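Local coordinates for protein short Chain Dehydrogenase yciK (Salmonella enterica subsp. enterica serovar Typhimurium, PDB 3IAH) that probably acts as an NADP-dependent oxidoreductase of the short-chain dehydrogenase family, possibly reducing oxoacyl-(acyl carrier protein), and binds NADP in a Rossmann fold, at residues K51-A56 with P67-L72; L100-L105 with V151-S156; A222-L227 with D245-R250. One frame throughout, in Å; residues are numbered along the deposited sequence.

Contact 1: residues K51-A56 with P67-L72; sequences KLRRVA and PQWFTL. With NAP (NADP nicotinamide-adenine-dinucleotide phosphate), chain C.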
# COMPACT_ATOMS: atom_id res chain seq x y z
N LYS A 51 -12.42 -23.84 13.89
CA LYS A 51 -12.90 -22.55 14.39
C LYS A 51 -14.14 -22.10 13.63
O LYS A 51 -15.11 -21.66 14.24
CB LYS A 51 -11.86 -21.44 14.31
CG LYS A 51 -10.73 -21.45 15.32
CD LYS A 51 -9.97 -20.15 15.11
CE LYS A 51 -8.91 -19.85 16.12
NZ LYS A 51 -8.37 -18.49 15.77
N LEU A 52 -14.10 -22.22 12.30
CA LEU A 52 -15.23 -21.85 11.44
C LEU A 52 -16.49 -22.65 11.77
O LEU A 52 -17.58 -22.07 11.84
CB LEU A 52 -14.89 -22.03 9.96
CG LEU A 52 -13.93 -21.03 9.33
CD1 LEU A 52 -13.51 -21.50 7.96
CD2 LEU A 52 -14.58 -19.64 9.25
N ARG A 53 -16.32 -23.95 11.98
CA ARG A 53 -17.44 -24.83 12.30
C ARG A 53 -18.08 -24.38 13.61
O ARG A 53 -19.30 -24.34 13.70
CB ARG A 53 -16.99 -26.29 12.43
CG ARG A 53 -18.13 -27.31 12.52
CD ARG A 53 -17.60 -28.70 12.89
NE ARG A 53 -16.40 -29.03 12.11
CZ ARG A 53 -16.39 -29.55 10.88
NH1 ARG A 53 -17.52 -29.83 10.23
NH2 ARG A 53 -15.22 -29.79 10.30
N ARG A 54 -17.27 -24.03 14.61
CA ARG A 54 -17.83 -23.58 15.89
C ARG A 54 -18.66 -22.32 15.73
O ARG A 54 -19.74 -22.24 16.29
CB ARG A 54 -16.78 -23.37 16.99
CG ARG A 54 -16.05 -24.62 17.46
CD ARG A 54 -15.44 -24.41 18.85
NE ARG A 54 -14.67 -23.17 18.94
CZ ARG A 54 -13.38 -23.03 18.66
NH1 ARG A 54 -12.81 -21.84 18.76
NH2 ARG A 54 -12.65 -24.08 18.27
N VAL A 55 -18.16 -21.33 14.98
CA VAL A 55 -18.93 -20.11 14.78
C VAL A 55 -20.24 -20.41 14.04
O VAL A 55 -21.29 -19.85 14.39
CB VAL A 55 -18.12 -19.02 14.03
CG1 VAL A 55 -18.98 -17.77 13.78
CG2 VAL A 55 -16.87 -18.65 14.82
N ALA A 56 -20.19 -21.28 13.03
CA ALA A 56 -21.38 -21.65 12.25
C ALA A 56 -22.41 -22.29 13.17
O ALA A 56 -23.60 -21.94 13.13
CB ALA A 56 -21.03 -22.59 11.10
N PRO A 67 -25.24 -21.51 8.73
CA PRO A 67 -24.60 -20.86 7.58
C PRO A 67 -23.42 -21.67 7.08
O PRO A 67 -22.79 -22.40 7.86
CB PRO A 67 -24.13 -19.53 8.16
CG PRO A 67 -23.82 -19.84 9.57
CD PRO A 67 -24.80 -20.90 10.00
N GLN A 68 -23.10 -21.55 5.79
CA GLN A 68 -21.99 -22.29 5.22
C GLN A 68 -20.67 -21.56 5.45
O GLN A 68 -20.62 -20.33 5.59
CB GLN A 68 -22.17 -22.58 3.72
CG GLN A 68 -23.30 -23.54 3.40
CD GLN A 68 -23.34 -23.96 1.93
OE1 GLN A 68 -22.61 -23.41 1.09
NE2 GLN A 68 -24.18 -24.93 1.61
N TRP A 69 -19.60 -22.35 5.49
CA TRP A 69 -18.27 -21.82 5.66
C TRP A 69 -17.36 -22.41 4.59
O TRP A 69 -17.60 -23.51 4.10
CB TRP A 69 -17.74 -22.07 7.09
CG TRP A 69 -17.77 -23.49 7.52
CD1 TRP A 69 -18.74 -24.10 8.26
CD2 TRP A 69 -16.80 -24.49 7.23
NE1 TRP A 69 -18.44 -25.41 8.45
CE2 TRP A 69 -17.25 -25.69 7.82
CE3 TRP A 69 -15.60 -24.51 6.51
CZ2 TRP A 69 -16.54 -26.88 7.74
CZ3 TRP A 69 -14.89 -25.70 6.42
CH2 TRP A 69 -15.37 -26.87 7.03
N PHE A 70 -16.33 -21.65 4.22
CA PHE A 70 -15.37 -22.09 3.23
C PHE A 70 -13.97 -21.80 3.76
O PHE A 70 -13.72 -20.74 4.35
CB PHE A 70 -15.60 -21.39 1.88
CG PHE A 70 -16.92 -21.71 1.25
CD1 PHE A 70 -17.04 -22.77 0.35
CD2 PHE A 70 -18.05 -20.96 1.56
CE1 PHE A 70 -18.27 -23.07 -0.23
CE2 PHE A 70 -19.28 -21.25 0.99
CZ PHE A 70 -19.39 -22.31 0.09
N THR A 71 -13.06 -22.74 3.59
CA THR A 71 -11.69 -22.53 4.03
C THR A 71 -10.89 -21.98 2.86
O THR A 71 -10.99 -22.47 1.73
CB THR A 71 -11.03 -23.80 4.58
OG1 THR A 71 -10.98 -24.79 3.55
CG2 THR A 71 -11.81 -24.34 5.76
N LEU A 72 -10.09 -20.95 3.15
CA LEU A 72 -9.24 -20.29 2.19
C LEU A 72 -8.12 -19.62 2.97
O LEU A 72 -8.37 -18.67 3.71
CB LEU A 72 -10.00 -19.23 1.39
CG LEU A 72 -9.21 -18.50 0.29
CD1 LEU A 72 -8.75 -19.48 -0.78
CD2 LEU A 72 -10.03 -17.36 -0.34
PA NAP C . -7.95 -11.27 14.96
O1A NAP C . -8.66 -11.54 16.21
O2A NAP C . -6.57 -11.76 14.89
O5B NAP C . -8.66 -11.93 13.71
C5B NAP C . -8.02 -11.98 12.46
C4B NAP C . -8.87 -12.88 11.57
O4B NAP C . -8.21 -12.88 10.33
C3B NAP C . -8.96 -14.31 12.07
O3B NAP C . -10.19 -14.93 11.78
C2B NAP C . -7.85 -14.95 11.29
O2B NAP C . -7.95 -16.36 11.20
C1B NAP C . -7.97 -14.20 9.96
N9A NAP C . -6.73 -14.50 9.27
C8A NAP C . -5.45 -14.17 9.62
N7A NAP C . -4.63 -14.72 8.70
C5A NAP C . -5.37 -15.39 7.79
C6A NAP C . -5.05 -16.13 6.67
N6A NAP C . -3.78 -16.28 6.31
N1A NAP C . -6.07 -16.70 5.92
C2A NAP C . -7.39 -16.56 6.30
N3A NAP C . -7.71 -15.82 7.42
C4A NAP C . -6.70 -15.26 8.15
O3 NAP C . -7.91 -9.73 14.59
PN NAP C . -8.98 -8.59 14.66
O1N NAP C . -10.33 -9.20 14.77
O2N NAP C . -8.50 -7.56 15.59
O5D NAP C . -8.76 -7.98 13.20
C5D NAP C . -9.80 -7.91 12.26
C4D NAP C . -9.43 -6.80 11.29
O4D NAP C . -9.47 -5.60 12.00
C3D NAP C . -8.03 -6.89 10.68
O3D NAP C . -8.09 -6.55 9.29
C2D NAP C . -7.24 -5.85 11.45
O2D NAP C . -6.17 -5.33 10.73
C1D NAP C . -8.29 -4.83 11.71
N1N NAP C . -8.08 -3.90 12.84
C2N NAP C . -8.18 -4.37 14.13
C3N NAP C . -7.99 -3.50 15.19
C7N NAP C . -8.11 -3.98 16.62
O7N NAP C . -7.86 -3.02 17.58
N7N NAP C . -8.45 -5.24 16.91
C4N NAP C . -7.70 -2.15 14.92
C5N NAP C . -7.60 -1.69 13.60
C6N NAP C . -7.79 -2.59 12.57
P2B NAP C . -7.63 -17.39 12.44
O1X NAP C . -7.34 -18.73 11.86
O2X NAP C . -6.43 -16.95 13.22
O3X NAP C . -8.82 -17.55 13.35
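Leu52, Arg53 and Ala56 of the helix meet Trp69 of the neighbouring strand, while Lys51, at the start of the segment, turns to the cofactor instead. Its extended chain brings NZ within 2.6 Å of O3X of NADP, a hydrogen bond to the 2'-phosphate that would help distinguish NADP from NAD. Leu52 points toward the strand. Its CB lies 3.8 Å above the plane of the Trp69 ring, offset toward the rim, and its CD1 reaches CE3 of Trp69 at 3.9 Å and the carbonyl oxygen of Phe70 at 3.7 Å. Trp69 has CG between its backbone N and carbonyl carbon (chi1 54°), which brings the indole up under the helix. Strand 41-46, helix 49-63 and strand 68-71 form a beta-alpha-beta crossover of the Rossmann fold, and this contact joins its helix and second strand: residues 51-56 run antiparallel to strand 68-71, the outermost on this side, at 167° with the axes 8.7 Å apart at closest approach. Arg53 leaves the helix with CG anti to the backbone N and bends back at chi3, which carries one face of its guanidinium over CZ2 of Trp69; the two planes stand 84° apart. Glu49 takes the NH2 end in a salt bridge. At Ala56, CB touches CD1 of Trp69 at 3.9 Å, and the carbonyl oxygen meets CD of Pro67 at 3.5 Å.

Contact 2: residues L100-L105 with V151-S156; sequences LHNAGL and VFTSSS. With NAP (NADP nicotinamide-adenine-dinucleotide phosphate), chain C; ACT (acetate ion), chain D.
His101 and Thr153 hold the ends of two neighbouring parallel strands together in the middle of the Rossmann sheet, just where both strands give way to loops lining the NADP pocket. The backbone N of His101 donates to the carbonyl oxygen of Val151 (2.7 Å), the donor lying nearly in line with the C=O bond. Two residues beyond Val151, the hydroxyl of Thr153 takes over: OG1 donates to the His101 carbonyl oxygen at 2.8 Å, tilted 29° from the carbonyl plane. That oxygen also accepts from a water, which in turn accepts from Thr153 N and lies in plane at the edge of the Phe152 ring.

Side chains close both faces of this pair. Leu100 CD1 packs on Val151 CG1 at 3.6 Å, and helix 225-232 lies beyond them. On the other face the His101 and Phe152 rings lie side by side with planes at 24°, slid so far apart that they barely overlap; helices 117-142 and 166-186 pack behind Phe152.

Further out is the cofactor. Residues 101-104 occupy the place of the Asn-Asn-Ala-Gly motif of the family, and the carbonyl oxygen of Asn102 accepts from O3D of NADP. With CG2 anti to its backbone N, Thr153 turns this methyl to the same ribose. Ser155 OG and Tyr168 OH hydrogen-bond an acetate, probably from the crystallisation liquor, consistent with the family's Ser-Tyr-Lys site; Lys172, bonded to Thr153 O, is its likely lysine. A second water donates to Asn102 OD1 at 2.9 Å and to Thr153 OG1 at 2.8 Å.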
# COMPACT_ATOMS: atom_id res chain seq x y z
N LEU A 100 -17.30 -8.49 3.36
CA LEU A 100 -16.53 -7.82 4.40
C LEU A 100 -15.14 -8.45 4.44
O LEU A 100 -14.98 -9.59 4.86
CB LEU A 100 -17.19 -7.93 5.78
CG LEU A 100 -16.37 -7.38 6.97
CD1 LEU A 100 -15.95 -5.90 6.80
CD2 LEU A 100 -17.13 -7.57 8.28
N HIS A 101 -14.16 -7.71 3.95
CA HIS A 101 -12.77 -8.17 3.98
C HIS A 101 -12.23 -7.77 5.34
O HIS A 101 -11.73 -6.65 5.54
CB HIS A 101 -11.92 -7.56 2.90
CG HIS A 101 -12.16 -8.14 1.54
ND1 HIS A 101 -11.90 -9.46 1.25
CD2 HIS A 101 -12.57 -7.56 0.39
CE1 HIS A 101 -12.17 -9.68 -0.03
NE2 HIS A 101 -12.56 -8.54 -0.57
N ASN A 102 -12.37 -8.69 6.29
CA ASN A 102 -11.93 -8.45 7.65
C ASN A 102 -10.59 -9.08 8.01
O ASN A 102 -9.90 -8.58 8.89
CB ASN A 102 -13.00 -8.94 8.60
CG ASN A 102 -12.52 -9.09 10.02
OD1 ASN A 102 -12.47 -8.13 10.78
ND2 ASN A 102 -12.21 -10.34 10.40
N ALA A 103 -10.25 -10.19 7.36
CA ALA A 103 -9.02 -10.92 7.61
C ALA A 103 -7.81 -10.02 7.48
O ALA A 103 -7.76 -9.13 6.62
CB ALA A 103 -8.90 -12.08 6.66
N GLY A 104 -6.84 -10.25 8.34
CA GLY A 104 -5.62 -9.48 8.32
C GLY A 104 -4.53 -10.11 9.17
O GLY A 104 -4.82 -10.86 10.12
N LEU A 105 -3.29 -9.80 8.82
CA LEU A 105 -2.11 -10.27 9.54
C LEU A 105 -1.35 -9.04 10.04
O LEU A 105 -1.14 -8.10 9.28
CB LEU A 105 -1.23 -11.12 8.62
CG LEU A 105 0.02 -11.81 9.14
CD1 LEU A 105 -0.28 -12.82 10.26
CD2 LEU A 105 0.73 -12.52 7.98
N VAL A 151 -16.63 -4.00 1.62
CA VAL A 151 -15.99 -3.31 2.72
C VAL A 151 -14.62 -3.88 3.03
O VAL A 151 -14.48 -5.09 3.23
CB VAL A 151 -16.88 -3.43 4.00
CG1 VAL A 151 -16.29 -2.66 5.20
CG2 VAL A 151 -18.30 -2.96 3.70
N PHE A 152 -13.62 -3.01 3.04
CA PHE A 152 -12.25 -3.37 3.42
C PHE A 152 -12.00 -2.90 4.86
O PHE A 152 -12.74 -2.03 5.38
CB PHE A 152 -11.22 -2.72 2.49
CG PHE A 152 -11.29 -3.23 1.09
CD1 PHE A 152 -10.54 -4.33 0.72
CD2 PHE A 152 -12.10 -2.62 0.14
CE1 PHE A 152 -10.60 -4.83 -0.58
CE2 PHE A 152 -12.16 -3.10 -1.16
CZ PHE A 152 -11.40 -4.23 -1.52
N THR A 153 -10.99 -3.44 5.52
CA THR A 153 -10.71 -3.05 6.90
C THR A 153 -9.35 -2.37 6.96
O THR A 153 -8.34 -2.95 6.59
CB THR A 153 -10.75 -4.23 7.88
OG1 THR A 153 -11.96 -4.97 7.72
CG2 THR A 153 -10.68 -3.73 9.34
N SER A 154 -9.36 -1.12 7.43
CA SER A 154 -8.15 -0.34 7.55
C SER A 154 -7.71 -0.28 9.02
O SER A 154 -8.00 -1.19 9.79
CB SER A 154 -8.37 1.06 6.97
OG SER A 154 -7.13 1.74 6.89
N SER A 155 -7.01 0.79 9.37
CA SER A 155 -6.49 1.03 10.71
C SER A 155 -6.07 2.50 10.80
O SER A 155 -5.94 3.17 9.78
CB SER A 155 -5.26 0.14 10.95
OG SER A 155 -4.61 0.44 12.17
N SER A 156 -5.85 3.01 12.00
CA SER A 156 -5.39 4.39 12.13
C SER A 156 -4.05 4.54 11.38
O SER A 156 -3.80 5.59 10.77
CB SER A 156 -5.20 4.78 13.59
OG SER A 156 -4.19 4.02 14.21
PA NAP C . -7.95 -11.27 14.96
O1A NAP C . -8.66 -11.54 16.21
O2A NAP C . -6.57 -11.76 14.89
O5B NAP C . -8.66 -11.93 13.71
C5B NAP C . -8.02 -11.98 12.46
C4B NAP C . -8.87 -12.88 11.57
O4B NAP C . -8.21 -12.88 10.33
C3B NAP C . -8.96 -14.31 12.07
O3B NAP C . -10.19 -14.93 11.78
C2B NAP C . -7.85 -14.95 11.29
O2B NAP C . -7.95 -16.36 11.20
C1B NAP C . -7.97 -14.20 9.96
N9A NAP C . -6.73 -14.50 9.27
C8A NAP C . -5.45 -14.17 9.62
N7A NAP C . -4.63 -14.72 8.70
C5A NAP C . -5.37 -15.39 7.79
C6A NAP C . -5.05 -16.13 6.67
N6A NAP C . -3.78 -16.28 6.31
N1A NAP C . -6.07 -16.70 5.92
C2A NAP C . -7.39 -16.56 6.30
N3A NAP C . -7.71 -15.82 7.42
C4A NAP C . -6.70 -15.26 8.15
O3 NAP C . -7.91 -9.73 14.59
PN NAP C . -8.98 -8.59 14.66
O1N NAP C . -10.33 -9.20 14.77
O2N NAP C . -8.50 -7.56 15.59
O5D NAP C . -8.76 -7.98 13.20
C5D NAP C . -9.80 -7.91 12.26
C4D NAP C . -9.43 -6.80 11.29
O4D NAP C . -9.47 -5.60 12.00
C3D NAP C . -8.03 -6.89 10.68
O3D NAP C . -8.09 -6.55 9.29
C2D NAP C . -7.24 -5.85 11.45
O2D NAP C . -6.17 -5.33 10.73
C1D NAP C . -8.29 -4.83 11.71
N1N NAP C . -8.08 -3.90 12.84
C2N NAP C . -8.18 -4.37 14.13
C3N NAP C . -7.99 -3.50 15.19
C7N NAP C . -8.11 -3.98 16.62
O7N NAP C . -7.86 -3.02 17.58
N7N NAP C . -8.45 -5.24 16.91
C4N NAP C . -7.70 -2.15 14.92
C5N NAP C . -7.60 -1.69 13.60
C6N NAP C . -7.79 -2.59 12.57
P2B NAP C . -7.63 -17.39 12.44
O1X NAP C . -7.34 -18.73 11.86
O2X NAP C . -6.43 -16.95 13.22
O3X NAP C . -8.82 -17.55 13.35
C ACT D . -4.42 -1.90 15.02
O ACT D . -4.56 -0.91 15.77
OXT ACT D . -4.55 -1.68 13.79
CH3 ACT D . -4.11 -3.25 15.57
O HOH W 1 -9.33 -5.36 4.10
O HOH W 2 -13.44 -5.56 10.02

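Contact 3: residues A222-L227 with D245-R250; sequences ADIMPL and DAQPGR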
# COMPACT_ATOMS: atom_id res chain seq x y z
N ALA A 222 -18.36 -6.51 19.91
CA ALA A 222 -19.81 -6.28 20.00
C ALA A 222 -20.14 -4.79 20.03
O ALA A 222 -21.04 -4.34 19.32
CB ALA A 222 -20.40 -6.98 21.23
N ASP A 223 -19.37 -4.03 20.81
CA ASP A 223 -19.58 -2.58 20.96
C ASP A 223 -19.43 -1.76 19.66
O ASP A 223 -20.04 -0.70 19.54
CB ASP A 223 -18.60 -1.99 21.98
CG ASP A 223 -18.76 -2.56 23.39
OD1 ASP A 223 -19.87 -2.95 23.80
OD2 ASP A 223 -17.73 -2.57 24.11
N ILE A 224 -18.63 -2.23 18.72
CA ILE A 224 -18.41 -1.48 17.47
C ILE A 224 -19.26 -1.94 16.28
O ILE A 224 -19.08 -1.45 15.17
CB ILE A 224 -16.90 -1.46 17.05
CG1 ILE A 224 -16.37 -2.84 16.68
CG2 ILE A 224 -16.05 -0.88 18.18
CD1 ILE A 224 -14.99 -2.79 16.02
N MSE A 225 -20.21 -2.85 16.51
CA MSE A 225 -21.05 -3.37 15.43
C MSE A 225 -21.97 -2.39 14.69
O MSE A 225 -22.29 -2.64 13.53
CB MSE A 225 -21.89 -4.55 15.90
CG MSE A 225 -21.14 -5.86 16.10
SE MSE A 225 -20.26 -6.56 14.49
CE MSE A 225 -18.50 -5.70 14.62
N PRO A 226 -22.43 -1.30 15.33
CA PRO A 226 -23.35 -0.41 14.59
C PRO A 226 -22.89 0.02 13.20
O PRO A 226 -23.71 0.03 12.27
CB PRO A 226 -23.53 0.79 15.53
CG PRO A 226 -23.44 0.17 16.89
CD PRO A 226 -22.37 -0.91 16.76
N LEU A 227 -21.61 0.36 13.06
CA LEU A 227 -21.06 0.77 11.76
C LEU A 227 -21.05 -0.40 10.78
O LEU A 227 -21.28 -0.21 9.59
CB LEU A 227 -19.65 1.35 11.92
CG LEU A 227 -19.00 1.86 10.63
CD1 LEU A 227 -19.86 2.97 9.98
CD2 LEU A 227 -17.57 2.36 10.90
N ASP A 245 -14.66 5.59 10.64
CA ASP A 245 -14.10 5.19 11.93
C ASP A 245 -15.23 4.69 12.81
O ASP A 245 -16.21 5.39 12.98
CB ASP A 245 -13.41 6.35 12.65
CG ASP A 245 -12.07 6.74 12.04
OD1 ASP A 245 -11.57 7.80 12.43
OD2 ASP A 245 -11.50 6.00 11.22
N ALA A 246 -15.10 3.48 13.35
CA ALA A 246 -16.11 2.92 14.23
C ALA A 246 -16.08 3.63 15.59
O ALA A 246 -17.10 3.70 16.28
CB ALA A 246 -15.90 1.41 14.41
N GLN A 247 -14.92 4.15 15.96
CA GLN A 247 -14.74 4.87 17.22
C GLN A 247 -14.18 6.27 16.97
O GLN A 247 -13.02 6.55 17.29
CB GLN A 247 -13.82 4.07 18.15
CG GLN A 247 -14.31 2.65 18.41
CD GLN A 247 -13.44 1.90 19.37
OE1 GLN A 247 -13.35 2.25 20.55
NE2 GLN A 247 -12.79 0.83 18.88
N PRO A 248 -15.00 7.17 16.40
CA PRO A 248 -14.54 8.54 16.08
C PRO A 248 -14.09 9.38 17.28
O PRO A 248 -13.24 10.27 17.12
CB PRO A 248 -15.76 9.17 15.38
CG PRO A 248 -16.92 8.40 15.85
CD PRO A 248 -16.45 7.01 16.17
N GLY A 249 -14.62 9.11 18.46
CA GLY A 249 -14.23 9.87 19.65
C GLY A 249 -13.06 9.29 20.43
O GLY A 249 -12.88 9.63 21.60
N ARG A 250 -12.26 8.43 19.80
CA ARG A 250 -11.12 7.81 20.49
C ARG A 250 -9.80 8.22 19.86
O ARG A 250 -9.62 8.13 18.65
CB ARG A 250 -11.24 6.28 20.48
CG ARG A 250 -10.21 5.59 21.38
CD ARG A 250 -10.29 4.07 21.33
NE ARG A 250 -9.31 3.48 22.25
CZ ARG A 250 -8.01 3.34 21.99
NH1 ARG A 250 -7.49 3.78 20.85
NH2 ARG A 250 -7.21 2.79 22.90
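Ala246 sets its methyl group between Ile224 and Leu227, near the start of helix 225-232: CB is 4.0 Å from CB of Ile224 and the same distance from CD2 of Leu227. These are the apolar contacts of the pair. They illustrate how a small side chain lets a loop come close to a helix start, for the CA atoms of Ile224 and Ala246 are just 5.9 Å apart. Leu227 reaches across with CG anti to its backbone N (chi1 -177°), which, with chi2 at 58°, points the CD2 methyl at the loop.

A second kind of contact sets methyl groups against polar atoms. The same CD2 of Leu227 rests on the peptide between Asp245 and Ala246, 3.7 Å from the amide N of Ala246. The CG2 methyl of Ile224 lies against the extended chain of Gln247, meeting NE2 at 3.7 Å. The two side chains pass each other at a slant.

No hydrogen bond joins the two segments; polar groups find their partners elsewhere. Gln247 NE2 donates to the carbonyl oxygens of Pro198 and Gly200, two bonds that should fix the amide beside Ile224. The Asp245 side chain starts away from the helix; its OD2 forms a salt bridge with Arg159 and a hydrogen bond with Asn197. Within the loop, a type I beta turn from Gln247 to Arg250 is closed by Arg250 N on Gln247 O, at 3.2 Å.

In the sheet, Ala246 continues the pairing of strand 243-245, the outermost of this chain's sheet on that side, with strand 192-197 through a backbone bond to Asn197, while Ile224 also packs on Ile27, and selenomethionine Met225 on Glu30 and Thr34, of helix 26-37.

How the contacts relate
The three contacts follow one another along the chain and sample the Rossmann sheet from one edge to the other. Contact 1 lies at one outermost strand, contact 2 at the centre, and contact 3 at and just beyond the end of strand 243-245; the centres of contacts 1 and 3 are 25 Å apart. NADP bridges the first two, whose centres are 19 Å and nearest atoms about 7 Å apart: contact 1 grips its 2'-phosphate, contact 2 its nicotinamide ribose. Contact 3 has its centre 14 Å from that of contact 2, and the Gln247 side chain comes to about 6 Å from NADP. Helix 225-232, which begins in contact 3, packs on Leu100 and Val151 of contact 2.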